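Local coordinates for galactose mutarotase related enzyme (Lactobacillus casei, PDB 3Q1N), which probably binds carbohydrate and acts as an isomerase of the aldose 1-epimerase (galactose mutarotase) family, at residues V91-Q97 and Y109-Y115. Where two conformers were deposited one is given. Numbering follows the deposited sequence.
Sequences VTFTQHQ and YTLAVTY. With EDO (1,2-ethanediol), chain T.
Tyr109 lays one face of its ring under the backbone at His96 and Gln97; its chi1 of 71° (p) lifts the ring off the sheet on the Gln95 side, and Tyr109 OH donates to Gln95 OE1 at 2.7 Å. Gln95 is extended (t, t), its NE2 bonding to Ala76 O. Behind this lies a regular antiparallel pair of extended strands, 91-96 and 109-115, whose axes approach to 4.6 Å with N-to-C directions at 166°. The hydrogen-bonded pairs are Val91–Tyr115 (N to O 3.0 Å, O to N 2.9 Å), Phe93–Val113 (N to O 2.8 Å, O to N 2.9 Å) and Gln95–Leu111 (N to O and O to N, both 2.9 Å). Thr92–Thr114 and Thr94–Ala112 are non-hydrogen-bonded pairs, CA to CA 4.2 and 4.4 Å. Past the ladder, Tyr109 N donates to Gln97 OE1 at 3.0 Å.

Side chains alternate. Val91, Phe93, Gln95, Leu111, Val113 and Tyr115 share the buried face; there Phe93 CD2 comes within 3.6 Å of Tyr115 CE2, rings rim to rim with planes at 80°, and Ile3 and Ile5 pack against this end. Tyr115 OH reaches Ala19 O. The more open face carries the threonines, all chi1 m: Thr92 OG1 and Thr114 OG1 share a 2.6 Å hydrogen bond, though Thr114 OG1, weakly bonded to a probable crystallisation ethanediol, is less surely placed. Thr94 CG2 touches Thr110 CG2 at 3.5 Å; Thr110 OG1 bonds to Asp131.

Flanked by strands 82-84 and 121-130, these adjacent strands, joined through helix 99-104, lie near one end of a large antiparallel sheet of the galactose mutarotase-like beta-sandwich.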
# COMPACT_ATOMS: atom_id res chain seq x y z
N VAL A 91 12.87 -5.25 13.24
CA VAL A 91 12.00 -6.29 13.75
C VAL A 91 11.33 -7.02 12.62
O VAL A 91 11.09 -6.42 11.57
CB VAL A 91 10.95 -5.73 14.73
CG1 VAL A 91 10.04 -4.71 14.02
CG2 VAL A 91 10.08 -6.88 15.34
N THR A 92 11.01 -8.30 12.84
CA THR A 92 10.38 -9.13 11.81
C THR A 92 9.04 -9.63 12.34
O THR A 92 8.93 -10.05 13.52
CB THR A 92 11.29 -10.32 11.36
OG1 THR A 92 12.48 -9.81 10.74
CG2 THR A 92 10.59 -11.22 10.35
N PHE A 93 8.03 -9.53 11.48
CA PHE A 93 6.68 -10.00 11.76
C PHE A 93 6.29 -11.10 10.79
O PHE A 93 6.50 -10.98 9.59
CB PHE A 93 5.68 -8.85 11.57
CG PHE A 93 5.77 -7.77 12.60
CD1 PHE A 93 5.07 -7.87 13.79
CD2 PHE A 93 6.50 -6.61 12.37
CE1 PHE A 93 5.09 -6.87 14.76
CE2 PHE A 93 6.57 -5.58 13.34
CZ PHE A 93 5.86 -5.70 14.55
N THR A 94 5.67 -12.16 11.28
CA THR A 94 5.34 -13.29 10.44
C THR A 94 3.93 -13.78 10.72
O THR A 94 3.53 -13.97 11.85
CB THR A 94 6.31 -14.48 10.69
OG1 THR A 94 7.67 -14.06 10.51
CG2 THR A 94 6.05 -15.63 9.67
N GLN A 95 3.16 -13.91 9.64
CA GLN A 95 1.79 -14.47 9.68
C GLN A 95 1.70 -15.73 8.81
O GLN A 95 2.29 -15.82 7.74
CB GLN A 95 0.81 -13.43 9.20
CG GLN A 95 -0.64 -13.86 9.33
CD GLN A 95 -1.58 -12.82 8.77
OE1 GLN A 95 -1.93 -12.91 7.57
NE2 GLN A 95 -2.00 -11.84 9.58
N HIS A 96 0.91 -16.69 9.27
CA HIS A 96 0.55 -17.87 8.51
C HIS A 96 -0.98 -17.92 8.43
O HIS A 96 -1.70 -17.16 9.12
CB HIS A 96 1.03 -19.12 9.26
CG HIS A 96 2.52 -19.22 9.42
ND1 HIS A 96 3.33 -19.81 8.47
CD2 HIS A 96 3.34 -18.83 10.43
CE1 HIS A 96 4.60 -19.76 8.89
NE2 HIS A 96 4.63 -19.13 10.05
N GLN A 97 -1.49 -18.81 7.59
CA GLN A 97 -2.90 -19.08 7.48
C GLN A 97 -3.50 -19.52 8.82
O GLN A 97 -2.80 -20.01 9.71
CB GLN A 97 -3.17 -20.14 6.41
CG GLN A 97 -2.87 -21.60 6.80
CD GLN A 97 -1.42 -21.91 7.09
OE1 GLN A 97 -0.52 -21.31 6.53
NE2 GLN A 97 -1.19 -22.94 7.91
N TYR A 109 0.24 -20.44 3.74
CA TYR A 109 1.16 -19.38 3.34
C TYR A 109 1.97 -18.88 4.49
O TYR A 109 1.58 -19.04 5.67
CB TYR A 109 0.41 -18.20 2.67
CG TYR A 109 -0.46 -17.37 3.63
CD1 TYR A 109 0.12 -16.34 4.42
CD2 TYR A 109 -1.83 -17.64 3.80
CE1 TYR A 109 -0.67 -15.61 5.28
CE2 TYR A 109 -2.60 -16.92 4.67
CZ TYR A 109 -2.04 -15.90 5.41
OH TYR A 109 -2.81 -15.16 6.31
N THR A 110 3.07 -18.22 4.14
CA THR A 110 3.79 -17.39 5.10
C THR A 110 3.91 -15.99 4.51
O THR A 110 4.23 -15.84 3.34
CB THR A 110 5.17 -17.91 5.43
OG1 THR A 110 5.10 -19.24 5.93
CG2 THR A 110 5.85 -17.02 6.50
N LEU A 111 3.58 -14.97 5.32
CA LEU A 111 3.81 -13.61 4.95
C LEU A 111 4.71 -13.01 5.99
O LEU A 111 4.33 -12.89 7.15
CB LEU A 111 2.47 -12.83 4.85
CG LEU A 111 2.56 -11.34 4.62
CD1 LEU A 111 3.33 -11.05 3.30
CD2 LEU A 111 1.12 -10.74 4.60
N ALA A 112 5.92 -12.65 5.58
CA ALA A 112 6.91 -12.14 6.51
C ALA A 112 7.27 -10.73 6.10
O ALA A 112 7.41 -10.42 4.92
CB ALA A 112 8.16 -13.04 6.60
N VAL A 113 7.36 -9.85 7.10
CA VAL A 113 7.68 -8.45 6.89
C VAL A 113 8.77 -8.02 7.88
O VAL A 113 8.59 -8.20 9.09
CB VAL A 113 6.38 -7.60 7.11
CG1 VAL A 113 6.57 -6.15 6.70
CG2 VAL A 113 5.17 -8.26 6.40
N THR A 114 9.87 -7.45 7.39
CA THR A 114 10.94 -6.98 8.24
C THR A 114 11.04 -5.47 8.09
O THR A 114 11.08 -4.99 6.95
CB THR A 114 12.29 -7.68 7.91
OG1 THR A 114 12.17 -9.07 8.25
CG2 THR A 114 13.46 -7.04 8.73
N TYR A 115 11.00 -4.77 9.23
CA TYR A 115 11.11 -3.31 9.26
C TYR A 115 12.48 -2.97 9.80
O TYR A 115 12.90 -3.55 10.79
CB TYR A 115 10.06 -2.70 10.16
CG TYR A 115 8.64 -2.89 9.70
CD1 TYR A 115 8.07 -2.02 8.78
CD2 TYR A 115 7.87 -3.93 10.19
CE1 TYR A 115 6.76 -2.15 8.38
CE2 TYR A 115 6.55 -4.10 9.75
CZ TYR A 115 6.02 -3.21 8.85
OH TYR A 115 4.73 -3.33 8.38
C1 EDO T . 10.68 -10.63 6.43
O1 EDO T . 11.85 -11.30 6.78
C2 EDO T . 10.49 -10.69 4.91
O2 EDO T . 11.56 -10.27 4.13